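Endo-N-acetyl-beta-D-glucosaminidase (Hypocrea jecorina, PDB 4AC1) cleaves N-linked glycans within their chitobiose core as a family 18 glycoside hydrolase and deglycosylates the cellulases of the same fungus. Local coordinates at residues A[52-55]-A[59-62]; A[7-12]-A[18-23]; A[112-117]-A[144-149]. One frame throughout, in Å; residues are numbered along the deposited sequence.

Contact 1: A[52-55]-A[59-62]; sequences NDFP and PHFY. With NAG (2-acetamido-2-deoxy-beta-D-glucopyranose), chain C.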
ATOM      1  N   ASN A  52     -12.686   3.374   6.202  1.00  7.94           N
ATOM      2  CA  ASN A  52     -13.491   4.314   5.424  1.00  8.69           C
ATOM      3  C   ASN A  52     -14.628   4.870   6.301  1.00  9.59           C
ATOM      4  O   ASN A  52     -14.332   5.460   7.343  1.00 10.37           O
ATOM      5  CB  ASN A  52     -13.925   3.691   4.087  1.00  8.20           C
ATOM      6  CG  ASN A  52     -12.729   3.157   3.308  1.00  7.14           C
ATOM      7  OD1 ASN A  52     -11.726   3.852   3.165  1.00  8.08           O
ATOM      8  ND2 ASN A  52     -12.805   1.911   2.873  1.00  7.74           N
ATOM      9  N   ASP A  53     -15.890   4.646   5.939  1.00 10.07           N
ATOM     10  CA  ASP A  53     -16.993   5.334   6.628  1.00 11.18           C
ATOM     11  C   ASP A  53     -17.600   4.627   7.843  1.00 11.22           C
ATOM     12  O   ASP A  53     -18.521   5.169   8.467  1.00 11.93           O
ATOM     13  CB  ASP A  53     -18.079   5.751   5.631  1.00 12.38           C
ATOM     14  CG  ASP A  53     -17.550   6.685   4.561  1.00 14.73           C
ATOM     15  OD1 ASP A  53     -16.753   7.590   4.891  1.00 17.83           O
ATOM     16  OD2 ASP A  53     -17.925   6.503   3.383  1.00 19.28           O
ATOM     17  N   PHE A  54     -17.101   3.437   8.182  1.00 10.62           N
ATOM     18  CA  PHE A  54     -17.659   2.642   9.278  1.00 10.53           C
ATOM     19  C   PHE A  54     -16.550   1.966  10.070  1.00 10.10           C
ATOM     20  O   PHE A  54     -15.479   1.690   9.518  1.00 10.17           O
ATOM     21  CB  PHE A  54     -18.589   1.548   8.749  1.00 10.79           C
ATOM     22  CG  PHE A  54     -19.755   2.057   7.937  1.00 11.65           C
ATOM     23  CD1 PHE A  54     -20.957   2.366   8.557  1.00 13.32           C
ATOM     24  CD2 PHE A  54     -19.659   2.187   6.554  1.00 12.90           C
ATOM     25  CE1 PHE A  54     -22.048   2.821   7.810  1.00 14.89           C
ATOM     26  CE2 PHE A  54     -20.735   2.637   5.800  1.00 14.35           C
ATOM     27  CZ  PHE A  54     -21.935   2.954   6.434  1.00 13.60           C
ATOM     28  N   PRO A  55     -16.798   1.673  11.360  1.00  9.59           N
ATOM     29  CA  PRO A  55     -15.888   0.810  12.099  1.00  9.48           C
ATOM     30  C   PRO A  55     -15.757  -0.525  11.360  1.00  8.77           C
ATOM     31  O   PRO A  55     -16.722  -0.999  10.775  1.00  8.61           O
ATOM     32  CB  PRO A  55     -16.589   0.627  13.451  1.00  9.61           C
ATOM     33  CG  PRO A  55     -17.456   1.835  13.577  1.00 10.20           C
ATOM     34  CD  PRO A  55     -17.923   2.138  12.197  1.00  9.89           C
ATOM     35  N   PRO A  59     -21.561  -4.326  10.064  1.00 10.47           N
ATOM     36  CA  PRO A  59     -22.161  -5.193   9.036  1.00 10.40           C
ATOM     37  C   PRO A  59     -21.792  -4.803   7.598  1.00 10.00           C
ATOM     38  O   PRO A  59     -21.737  -5.678   6.727  1.00  9.97           O
ATOM     39  CB  PRO A  59     -23.663  -5.029   9.287  1.00 10.90           C
ATOM     40  CG  PRO A  59     -23.741  -4.805  10.760  1.00 10.73           C
ATOM     41  CD  PRO A  59     -22.528  -3.999  11.132  1.00 10.66           C
ATOM     42  N   HIS A  60     -21.516  -3.520   7.366  1.00  9.79           N
ATOM     43  CA  HIS A  60     -21.042  -3.032   6.065  1.00  9.69           C
ATOM     44  C   HIS A  60     -19.898  -3.876   5.489  1.00  9.16           C
ATOM     45  O   HIS A  60     -19.799  -4.051   4.264  1.00  9.55           O
ATOM     46  CB  HIS A  60     -20.620  -1.557   6.165  1.00  9.92           C
ATOM     47  CG  HIS A  60     -20.565  -0.839   4.848  1.00 10.98           C
ATOM     48  ND1 HIS A  60     -21.691  -0.560   4.102  1.00 11.92           N
ATOM     49  CD2 HIS A  60     -19.524  -0.305   4.166  1.00 11.59           C
ATOM     50  CE1 HIS A  60     -21.342   0.092   3.007  1.00 12.57           C
ATOM     51  NE2 HIS A  60     -20.033   0.262   3.021  1.00 12.24           N
ATOM     52  N   PHE A  61     -19.071  -4.433   6.372  1.00  9.15           N
ATOM     53  CA  PHE A  61     -17.884  -5.172   5.954  1.00  8.97           C
ATOM     54  C   PHE A  61     -17.931  -6.690   6.141  1.00  8.69           C
ATOM     55  O   PHE A  61     -16.900  -7.354   6.029  1.00  8.88           O
ATOM     56  CB  PHE A  61     -16.643  -4.579   6.630  1.00  8.93           C
ATOM     57  CG  PHE A  61     -16.396  -3.146   6.268  1.00  8.57           C
ATOM     58  CD1 PHE A  61     -16.173  -2.770   4.941  1.00  8.99           C
ATOM     59  CD2 PHE A  61     -16.406  -2.157   7.250  1.00  8.26           C
ATOM     60  CE1 PHE A  61     -15.959  -1.436   4.608  1.00  9.12           C
ATOM     61  CE2 PHE A  61     -16.197  -0.826   6.921  1.00  8.68           C
ATOM     62  CZ  PHE A  61     -15.958  -0.464   5.602  1.00  7.87           C
ATOM     63  N   TYR A  62     -19.115  -7.259   6.375  1.00  9.10           N
ATOM     64  CA  TYR A  62     -19.217  -8.714   6.518  1.00  9.26           C
ATOM     65  C   TYR A  62     -18.701  -9.467   5.290  1.00  8.38           C
ATOM     66  O   TYR A  62     -17.993 -10.464   5.424  1.00  8.84           O
ATOM     67  CB  TYR A  62     -20.654  -9.161   6.805  1.00 10.30           C
ATOM     68  CG  TYR A  62     -21.166  -8.858   8.200  1.00 12.36           C
ATOM     69  CD1 TYR A  62     -20.289  -8.604   9.261  1.00 15.15           C
ATOM     70  CD2 TYR A  62     -22.540  -8.838   8.461  1.00 14.67           C
ATOM     71  CE1 TYR A  62     -20.766  -8.329  10.543  1.00 16.98           C
ATOM     72  CE2 TYR A  62     -23.028  -8.576   9.745  1.00 15.79           C
ATOM     73  CZ  TYR A  62     -22.132  -8.318  10.775  1.00 17.09           C
ATOM     74  OH  TYR A  62     -22.605  -8.049  12.044  1.00 18.63           O
TER
HETATM   75  C1  NAG C 302     -18.977 -13.257   7.735  1.00 11.88           C
HETATM   76  C2  NAG C 302     -18.344 -12.673   9.001  1.00 14.15           C
HETATM   77  C3  NAG C 302     -19.185 -13.026  10.224  1.00 14.27           C
HETATM   78  C4  NAG C 302     -20.609 -12.530  10.001  1.00 14.14           C
HETATM   79  C5  NAG C 302     -21.151 -13.099   8.688  1.00 12.98           C
HETATM   80  C6  NAG C 302     -22.517 -12.520   8.355  1.00 14.41           C
HETATM   81  C7  NAG C 302     -15.980 -12.229   9.300  1.00 14.89           C
HETATM   82  C8  NAG C 302     -14.606 -12.803   9.426  1.00 16.12           C
HETATM   83  N2  NAG C 302     -16.971 -13.112   9.144  1.00 13.93           N
HETATM   84  O3  NAG C 302     -18.616 -12.434  11.372  1.00 17.54           O
HETATM   85  O4  NAG C 302     -21.455 -12.922  11.065  1.00 15.98           O
HETATM   86  O5  NAG C 302     -20.291 -12.774   7.601  1.00 11.53           O
HETATM   87  O6  NAG C 302     -23.130 -13.355   7.396  1.00 14.27           O
HETATM   88  O7  NAG C 302     -16.157 -11.011   9.333  1.00 14.57           O
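F54 and H60 bring their rings together obliquely: the two planes make 33° with each other and the ring centroids lie 4.4 Å apart. The closest atoms are CD2 of F54 and CD2 of H60, at 3.5 Å. One side of the phenyl ring does most of the touching. With CG of H60 opposite its backbone N (chi1 -160°), the imidazole swings out to where CE2 of F54 stands over its centre. CB of H60, set by the backbone, lies over the face of the F54 ring in a CH-pi contact.

F61 comes in differently, rim first. Its CE2 touches CB of F54 at 3.8 Å and approaches F54 O, while its CD2 lies 3.7 Å from P55 O, close to the plane of the ring. One face of F61 receives CD2 of H60. The imidazole is thus shared between two phenylalanines, and H13 stacks on it as well.

The contact lies within the loop that runs from strand 50-51 to helix 62-73, with F61 at the N-cap position of that helix. Next along, Y62 holds its ring between CA of P59 and the first sugar of the glycan on N66.

With no hydrogen bond across the two segments, the contact rests on an oblique pair of rings, a CH-pi contact and carbonyl oxygens set against the C-H rim of F61, consistent with weak electrostatic attraction reinforcing a fit of shapes.

Contact 2: A[7-12]-A[18-23]; sequences VYFQTT and RPISML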
ATOM      1  N   VAL A   7      -2.498  -4.875  -4.836  1.00  3.91           N
ATOM      2  CA  VAL A   7      -3.690  -4.103  -5.201  1.00  4.41           C
ATOM      3  C   VAL A   7      -4.295  -3.482  -3.944  1.00  4.04           C
ATOM      4  O   VAL A   7      -4.579  -4.194  -2.958  1.00  4.96           O
ATOM      5  CB  VAL A   7      -4.748  -4.986  -5.887  1.00  4.68           C
ATOM      6  CG1 VAL A   7      -6.100  -4.247  -6.001  1.00  5.98           C
ATOM      7  CG2 VAL A   7      -4.249  -5.448  -7.248  1.00  5.72           C
ATOM      8  N   TYR A   8      -4.457  -2.160  -3.968  1.00  4.12           N
ATOM      9  CA  TYR A   8      -5.199  -1.447  -2.938  1.00  4.74           C
ATOM     10  C   TYR A   8      -6.696  -1.539  -3.203  1.00  4.55           C
ATOM     11  O   TYR A   8      -7.153  -1.347  -4.343  1.00  4.60           O
ATOM     12  CB  TYR A   8      -4.797   0.020  -2.908  1.00  4.61           C
ATOM     13  CG  TYR A   8      -3.447   0.330  -2.280  1.00  4.08           C
ATOM     14  CD1 TYR A   8      -2.269   0.341  -3.032  1.00  4.87           C
ATOM     15  CD2 TYR A   8      -3.354   0.632  -0.920  1.00  4.15           C
ATOM     16  CE1 TYR A   8      -1.039   0.628  -2.436  1.00  5.53           C
ATOM     17  CE2 TYR A   8      -2.133   0.933  -0.321  1.00  4.27           C
ATOM     18  CZ  TYR A   8      -0.984   0.930  -1.089  1.00  5.21           C
ATOM     19  OH  TYR A   8       0.234   1.234  -0.517  1.00  5.09           O
ATOM     20  N   PHE A   9      -7.446  -1.826  -2.138  1.00  4.70           N
ATOM     21  CA  PHE A   9      -8.884  -2.072  -2.198  1.00  5.27           C
ATOM     22  C   PHE A   9      -9.544  -1.104  -1.211  1.00  5.60           C
ATOM     23  O   PHE A   9      -9.681  -1.420  -0.018  1.00  5.42           O
ATOM     24  CB  PHE A   9      -9.134  -3.541  -1.816  1.00  5.67           C
ATOM     25  CG  PHE A   9     -10.560  -4.012  -1.998  1.00  6.00           C
ATOM     26  CD1 PHE A   9     -11.035  -4.405  -3.246  1.00  7.76           C
ATOM     27  CD2 PHE A   9     -11.410  -4.108  -0.902  1.00  7.72           C
ATOM     28  CE1 PHE A   9     -12.357  -4.852  -3.398  1.00  9.04           C
ATOM     29  CE2 PHE A   9     -12.721  -4.552  -1.039  1.00  6.75           C
ATOM     30  CZ  PHE A   9     -13.195  -4.927  -2.290  1.00  6.41           C
ATOM     31  N   GLN A  10      -9.865   0.105  -1.689  1.00  6.17           N
ATOM     32  CA  GLN A  10     -10.476   1.156  -0.854  1.00  7.01           C
ATOM     33  C   GLN A  10     -11.984   1.244  -1.057  1.00  7.59           C
ATOM     34  O   GLN A  10     -12.750   1.298  -0.090  1.00  8.49           O
ATOM     35  CB  GLN A  10      -9.853   2.534  -1.085  1.00  6.92           C
ATOM     36  CG  GLN A  10     -10.293   3.516  -0.006  1.00  8.61           C
ATOM     37  CD  GLN A  10      -9.859   4.932  -0.263  1.00  9.52           C
ATOM     38  OE1 GLN A  10     -10.387   5.608  -1.147  1.00  9.30           O
ATOM     39  NE2 GLN A  10      -8.913   5.401   0.520  1.00  7.96           N
ATOM     40  N   THR A  11     -12.394   1.273  -2.323  1.00  7.44           N
ATOM     41  CA  THR A  11     -13.806   1.289  -2.696  1.00  8.13           C
ATOM     42  C   THR A  11     -14.306  -0.142  -2.599  1.00  8.23           C
ATOM     43  O   THR A  11     -13.890  -1.016  -3.377  1.00  8.64           O
ATOM     44  CB  THR A  11     -14.000   1.848  -4.107  1.00  8.24           C
ATOM     45  OG1 THR A  11     -13.466   3.170  -4.155  1.00  9.12           O
ATOM     46  CG2 THR A  11     -15.486   1.913  -4.485  1.00  8.58           C
ATOM     47  N   THR A  12     -15.200  -0.367  -1.635  1.00  8.54           N
ATOM     48  CA  THR A  12     -15.602  -1.707  -1.216  1.00  9.23           C
ATOM     49  C   THR A  12     -17.022  -2.063  -1.652  1.00  9.34           C
ATOM     50  O   THR A  12     -17.412  -3.230  -1.619  1.00  9.23           O
ATOM     51  CB  THR A  12     -15.520  -1.852   0.328  1.00  9.68           C
ATOM     52  OG1 THR A  12     -16.366  -0.862   0.933  1.00  9.93           O
ATOM     53  CG2 THR A  12     -14.078  -1.673   0.829  1.00 10.54           C
ATOM     54  N   ARG A  18     -23.807  -2.165  -3.061  1.00 15.69           N
ATOM     55  CA  ARG A  18     -23.585  -3.611  -3.019  1.00 14.91           C
ATOM     56  C   ARG A  18     -22.089  -3.902  -2.896  1.00 13.16           C
ATOM     57  O   ARG A  18     -21.289  -3.234  -3.547  1.00 13.32           O
ATOM     58  CB  ARG A  18     -24.108  -4.279  -4.287  1.00 15.40           C
ATOM     59  CG  ARG A  18     -25.614  -4.233  -4.481  1.00 17.70           C
ATOM     60  CD  ARG A  18     -25.964  -4.661  -5.904  1.00 20.94           C
ATOM     61  NE  ARG A  18     -25.563  -3.653  -6.886  1.00 24.21           N
ATOM     62  CZ  ARG A  18     -25.363  -3.881  -8.183  1.00 25.58           C
ATOM     63  NH1 ARG A  18     -25.506  -5.102  -8.690  1.00 26.78           N
ATOM     64  NH2 ARG A  18     -25.006  -2.877  -8.975  1.00 27.44           N
ATOM     65  N   PRO A  19     -21.703  -4.900  -2.070  1.00 12.04           N
ATOM     66  CA  PRO A  19     -20.280  -5.232  -1.970  1.00 10.77           C
ATOM     67  C   PRO A  19     -19.657  -5.534  -3.318  1.00  9.30           C
ATOM     68  O   PRO A  19     -20.268  -6.187  -4.158  1.00  9.27           O
ATOM     69  CB  PRO A  19     -20.258  -6.487  -1.086  1.00 10.47           C
ATOM     70  CG  PRO A  19     -21.490  -6.378  -0.251  1.00 12.00           C
ATOM     71  CD  PRO A  19     -22.515  -5.692  -1.132  1.00 12.14           C
ATOM     72  N   ILE A  20     -18.442  -5.032  -3.505  1.00  8.12           N
ATOM     73  CA  ILE A  20     -17.600  -5.378  -4.644  1.00  7.83           C
ATOM     74  C   ILE A  20     -16.736  -6.554  -4.212  1.00  7.48           C
ATOM     75  O   ILE A  20     -16.007  -6.458  -3.225  1.00  7.66           O
ATOM     76  CB  ILE A  20     -16.738  -4.168  -5.065  1.00  7.80           C
ATOM     77  CG1 ILE A  20     -17.646  -3.064  -5.621  1.00  9.21           C
ATOM     78  CG2 ILE A  20     -15.691  -4.570  -6.119  1.00  7.66           C
ATOM     79  CD1 ILE A  20     -17.006  -1.708  -5.688  1.00 11.55           C
ATOM     80  N   SER A  21     -16.842  -7.674  -4.915  1.00  6.83           N
ATOM     81  CA  SER A  21     -16.059  -8.839  -4.569  1.00  6.94           C
ATOM     82  C   SER A  21     -14.594  -8.629  -4.932  1.00  6.69           C
ATOM     83  O   SER A  21     -14.284  -8.119  -6.021  1.00  6.56           O
ATOM     84  CB  SER A  21     -16.581 -10.073  -5.299  1.00  7.11           C
ATOM     85  OG  SER A  21     -15.862 -11.216  -4.882  1.00  7.18           O
ATOM     86  N   MET A  22     -13.706  -9.048  -4.025  1.00  6.25           N
ATOM     87  CA  MET A  22     -12.279  -9.090  -4.308  1.00  6.32           C
ATOM     88  C   MET A  22     -11.859 -10.402  -4.960  1.00  6.05           C
ATOM     89  O   MET A  22     -10.730 -10.512  -5.444  1.00  6.79           O
ATOM     90  CB  MET A  22     -11.445  -8.840  -3.054  1.00  6.88           C
ATOM     91  CG  MET A  22     -11.636  -9.884  -1.956  1.00  5.89           C
ATOM     92  SD  MET A  22     -10.720  -9.528  -0.438  1.00  9.18           S
ATOM     93  CE  MET A  22     -11.638  -8.139   0.250  1.00  7.99           C
ATOM     94  N   LEU A  23     -12.763 -11.379  -4.999  1.00  6.26           N
ATOM     95  CA  LEU A  23     -12.403 -12.737  -5.410  1.00  6.42           C
ATOM     96  C   LEU A  23     -12.018 -12.943  -6.883  1.00  6.61           C
ATOM     97  O   LEU A  23     -11.261 -13.874  -7.169  1.00  7.01           O
ATOM     98  CB  LEU A  23     -13.456 -13.771  -4.973  1.00  6.50           C
ATOM     99  CG  LEU A  23     -13.743 -13.790  -3.464  1.00  6.97           C
ATOM    100  CD1 LEU A  23     -14.903 -14.716  -3.183  1.00  7.93           C
ATOM    101  CD2 LEU A  23     -12.516 -14.181  -2.653  1.00  7.09           C
TER
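I20 lays its side chain along the backbone of T11 and T12, and its own N-H makes the one hydrogen bond across the segments. CB sits 3.6 Å from T12 O. CG1 stays beside that carbonyl, touching both its carbon and its oxygen. The chain is extended at the second torsion (chi2 163°), and CD1 therefore runs on past the peptide to end 4.1 Å from CG2 of T11 and near T11 O. The other branch, CG2, turns back toward CE1 of F9 at a loose 4.3 Å. I20 N itself donates to T12 O at 2.8 Å in an almost perfectly straight bond (179° at the hydrogen), though the donor stands 37° out of the carbonyl plane. CA of P19 adds a C-H contact to the same oxygen.

The place is the C-terminal end of strand 4-9, paired in parallel with strands 35-42 and 251-255 in the beta/alpha barrel of family 18. Here the chain leaves the sheet, loops out and returns toward helix 24-27.

F9, the last residue of that strand, points its ring at the returning chain. Its CZ meets I20 O end-on at 3.3 Å, the oxygen lying in the plane of the ring. M22 covers one face: CE touches CE2 of F9 at 4.0 Å, and SD, 5.5 Å from the centroid of the F9 ring, completes a Met-aromatic contact. T11 O lies over the rim of the opposite face. On the far side of the returning chain, S21 OG takes the N-H of L23 in a capping bond and also bonds to E67 of helix 62-73, which holds M22 N too.

Contact 3: A[112-117]-A[144-149]; sequences DAIVNF and ADFGPD. With ZN (zinc ion), chain M.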
ATOM      1  N   ASP A 112      -5.151  -3.563  18.025  1.00  8.37           N
ATOM      2  CA  ASP A 112      -6.374  -4.352  18.200  1.00  9.22           C
ATOM      3  C   ASP A 112      -7.072  -4.654  16.881  1.00  8.96           C
ATOM      4  O   ASP A 112      -7.612  -5.735  16.711  1.00  8.30           O
ATOM      5  CB  ASP A 112      -7.361  -3.661  19.152  1.00 10.03           C
ATOM      6  CG  ASP A 112      -6.918  -3.693  20.606  1.00 13.30           C
ATOM      7  OD1 ASP A 112      -5.950  -4.403  20.934  1.00 13.97           O
ATOM      8  OD2 ASP A 112      -7.569  -3.000  21.416  1.00 16.37           O
ATOM      9  N   ALA A 113      -7.079  -3.694  15.965  1.00  8.44           N
ATOM     10  CA  ALA A 113      -7.719  -3.901  14.668  1.00  8.30           C
ATOM     11  C   ALA A 113      -6.938  -4.934  13.858  1.00  7.67           C
ATOM     12  O   ALA A 113      -7.528  -5.822  13.226  1.00  8.00           O
ATOM     13  CB  ALA A 113      -7.830  -2.592  13.921  1.00  8.49           C
ATOM     14  N   ILE A 114      -5.610  -4.842  13.887  1.00  7.11           N
ATOM     15  CA  ILE A 114      -4.787  -5.825  13.213  1.00  7.35           C
ATOM     16  C   ILE A 114      -5.090  -7.253  13.712  1.00  7.96           C
ATOM     17  O   ILE A 114      -5.212  -8.195  12.910  1.00  7.68           O
ATOM     18  CB  ILE A 114      -3.293  -5.485  13.375  1.00  6.62           C
ATOM     19  CG1 ILE A 114      -2.958  -4.210  12.590  1.00  7.37           C
ATOM     20  CG2 ILE A 114      -2.434  -6.657  12.933  1.00  6.98           C
ATOM     21  CD1 ILE A 114      -1.680  -3.535  13.038  1.00  7.46           C
ATOM     22  N   VAL A 115      -5.199  -7.416  15.029  1.00  8.25           N
ATOM     23  CA  VAL A 115      -5.501  -8.723  15.626  1.00  8.39           C
ATOM     24  C   VAL A 115      -6.926  -9.148  15.267  1.00  8.36           C
ATOM     25  O   VAL A 115      -7.137 -10.281  14.801  1.00  8.88           O
ATOM     26  CB  VAL A 115      -5.328  -8.697  17.162  1.00  8.64           C
ATOM     27  CG1 VAL A 115      -5.888  -9.961  17.806  1.00 10.63           C
ATOM     28  CG2 VAL A 115      -3.864  -8.525  17.518  1.00  9.43           C
ATOM     29  N   ASN A 116      -7.890  -8.252  15.472  1.00  8.69           N
ATOM     30  CA  ASN A 116      -9.302  -8.608  15.307  1.00  9.31           C
ATOM     31  C   ASN A 116      -9.675  -8.966  13.874  1.00  8.93           C
ATOM     32  O   ASN A 116     -10.549  -9.813  13.646  1.00  9.06           O
ATOM     33  CB  ASN A 116     -10.220  -7.505  15.833  1.00 10.15           C
ATOM     34  CG  ASN A 116     -10.169  -7.364  17.348  1.00 11.99           C
ATOM     35  OD1 ASN A 116      -9.893  -8.321  18.071  1.00 15.34           O
ATOM     36  ND2 ASN A 116     -10.441  -6.162  17.832  1.00 13.85           N
ATOM     37  N   PHE A 117      -9.016  -8.332  12.907  1.00  8.05           N
ATOM     38  CA  PHE A 117      -9.353  -8.540  11.495  1.00  7.89           C
ATOM     39  C   PHE A 117      -8.334  -9.418  10.797  1.00  7.57           C
ATOM     40  O   PHE A 117      -8.402  -9.637   9.589  1.00  7.41           O
ATOM     41  CB  PHE A 117      -9.673  -7.199  10.829  1.00  8.52           C
ATOM     42  CG  PHE A 117     -10.863  -6.559  11.459  1.00  8.80           C
ATOM     43  CD1 PHE A 117     -12.146  -7.017  11.167  1.00  9.23           C
ATOM     44  CD2 PHE A 117     -10.707  -5.621  12.469  1.00 10.46           C
ATOM     45  CE1 PHE A 117     -13.257  -6.495  11.817  1.00 10.77           C
ATOM     46  CE2 PHE A 117     -11.820  -5.090  13.122  1.00 11.84           C
ATOM     47  CZ  PHE A 117     -13.095  -5.535  12.790  1.00 11.09           C
ATOM     48  N   ALA A 144       7.966  -4.775  17.194  1.00  8.25           N
ATOM     49  CA  ALA A 144       8.098  -5.381  18.515  1.00  7.87           C
ATOM     50  C   ALA A 144       6.889  -6.245  18.871  1.00  8.55           C
ATOM     51  O   ALA A 144       7.050  -7.375  19.330  1.00  8.81           O
ATOM     52  CB  ALA A 144       8.338  -4.305  19.596  1.00  8.78           C
ATOM     53  N   ASP A 145       5.686  -5.727  18.629  1.00  8.31           N
ATOM     54  CA  ASP A 145       4.464  -6.426  19.021  1.00  8.52           C
ATOM     55  C   ASP A 145       4.050  -7.574  18.111  1.00  7.74           C
ATOM     56  O   ASP A 145       3.473  -8.562  18.578  1.00  8.19           O
ATOM     57  CB  ASP A 145       3.291  -5.450  19.128  1.00  8.96           C
ATOM     58  CG  ASP A 145       3.443  -4.474  20.276  1.00 10.02           C
ATOM     59  OD1 ASP A 145       4.385  -4.610  21.090  1.00 12.01           O
ATOM     60  OD2 ASP A 145       2.595  -3.573  20.378  1.00  9.93           O
ATOM     61  N   PHE A 146       4.324  -7.438  16.818  1.00  7.06           N
ATOM     62  CA  PHE A 146       3.809  -8.401  15.836  1.00  6.55           C
ATOM     63  C   PHE A 146       4.837  -9.376  15.274  1.00  6.17           C
ATOM     64  O   PHE A 146       4.469 -10.280  14.514  1.00  7.01           O
ATOM     65  CB  PHE A 146       3.027  -7.696  14.718  1.00  7.21           C
ATOM     66  CG  PHE A 146       1.708  -7.155  15.177  1.00  6.79           C
ATOM     67  CD1 PHE A 146       0.604  -7.987  15.314  1.00  9.64           C
ATOM     68  CD2 PHE A 146       1.581  -5.818  15.511  1.00  7.47           C
ATOM     69  CE1 PHE A 146      -0.610  -7.485  15.759  1.00  8.53           C
ATOM     70  CE2 PHE A 146       0.367  -5.310  15.947  1.00  7.99           C
ATOM     71  CZ  PHE A 146      -0.730  -6.148  16.080  1.00  9.11           C
ATOM     72  N   GLY A 147       6.106  -9.217  15.634  1.00  5.85           N
ATOM     73  CA  GLY A 147       7.127 -10.148  15.181  1.00  6.11           C
ATOM     74  C   GLY A 147       7.743  -9.804  13.835  1.00  5.86           C
ATOM     75  O   GLY A 147       7.308  -8.869  13.130  1.00  5.61           O
ATOM     76  N   PRO A 148       8.776 -10.552  13.458  1.00  6.33           N
ATOM     77  CA  PRO A 148       9.588 -10.219  12.304  1.00  6.98           C
ATOM     78  C   PRO A 148       8.907 -10.536  10.971  1.00  7.41           C
ATOM     79  O   PRO A 148       9.344 -10.006   9.952  1.00  8.87           O
ATOM     80  CB  PRO A 148      10.840 -11.098  12.485  1.00  7.07           C
ATOM     81  CG  PRO A 148      10.367 -12.237  13.340  1.00  7.42           C
ATOM     82  CD  PRO A 148       9.368 -11.641  14.260  1.00  5.80           C
ATOM     83  N   ASP A 149       7.882 -11.396  10.967  1.00  7.18           N
ATOM     84  CA  ASP A 149       7.237 -11.841   9.726  1.00  7.79           C
ATOM     85  C   ASP A 149       5.951 -11.071   9.413  1.00  7.29           C
ATOM     86  O   ASP A 149       5.399 -11.245   8.330  1.00  8.46           O
ATOM     87  CB  ASP A 149       6.994 -13.359   9.731  1.00  8.65           C
ATOM     88  CG  ASP A 149       8.283 -14.161   9.644  1.00 11.04           C
ATOM     89  OD1 ASP A 149       8.751 -14.433   8.522  1.00 17.32           O
ATOM     90  OD2 ASP A 149       8.816 -14.541  10.702  1.00 14.08           O
TER
HETATM   91 ZN    ZN M1297      10.588 -15.406   9.555  0.75  7.58          ZN
HETATM   92  O   HOH W   1      10.890 -16.350   7.598  1.00 15.31           O
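OD2 of D145 is held by two groups, a salt bridge from NE of R141 and a hydrogen bond with the hydroxyl of Y107, just where its neighbour F146 reaches across to I114 and V115. Y107 belongs to the same helix as those two residues, so the carboxylate ties helix 132-146 to helix 100-116 beside the apolar contact.

F146 leads with the far end of its ring. CE1 is the busiest atom, 3.5 Å from CG2 of I114 and 3.8 Å from CG2 of V115. The valine methyl comes in at the ring edge, near its plane, whereas the isoleucine methyl approaches at a slant. CZ rests 3.8 Å from CB of I114, and CE2 meets CD1 of the same residue, so I114 spans the end of the ring with both of its branches. Its first torsion (chi1 -69°) sets CG1 beside the backbone N, and with the chain extended beyond it CD1 reaches CE2 of F146.

These are consecutive helices of the beta/alpha barrel, with strand 121-125 between them in the chain, and the two meet near their C-terminal ends. On one side N116 N still bonds to D112 O and F117 N to A113 O in helical fashion. On the other, the helix stops after F146, and G147 turns the chain with a positive phi of 87°, its carbonyl accepting from R143. F150, a little further on, stacks on F146 and also touches I114.

D149, just before F150 in the chain, lies away from the helix contact, where both carboxylate oxygens bind a zinc ion at 2.3 Å from OD1 and 2.3 Å from OD2; a water and one more atom from outside the two segments are further ligands.

From the N terminus, contact 2 closes first, bringing the chain back onto the end of strand 4-9 before helix 24-27. After strands 35-42 and 50-51, contact 1 closes a tighter loop that delivers the chain into helix 62-73. Contact 3 comes last and spans the longest stretch, across strand 121-125, joining helices 100-116 and 132-146. The three follow in series; none nests or crosses. Contacts 1 and 2 nevertheless touch, N52 packing on Q10 and F61 on T12, and so form one patch, their centres 12 Å apart. Contact 3 stands separate, although F117 reaches P56 and D57 in the contact 1 loop.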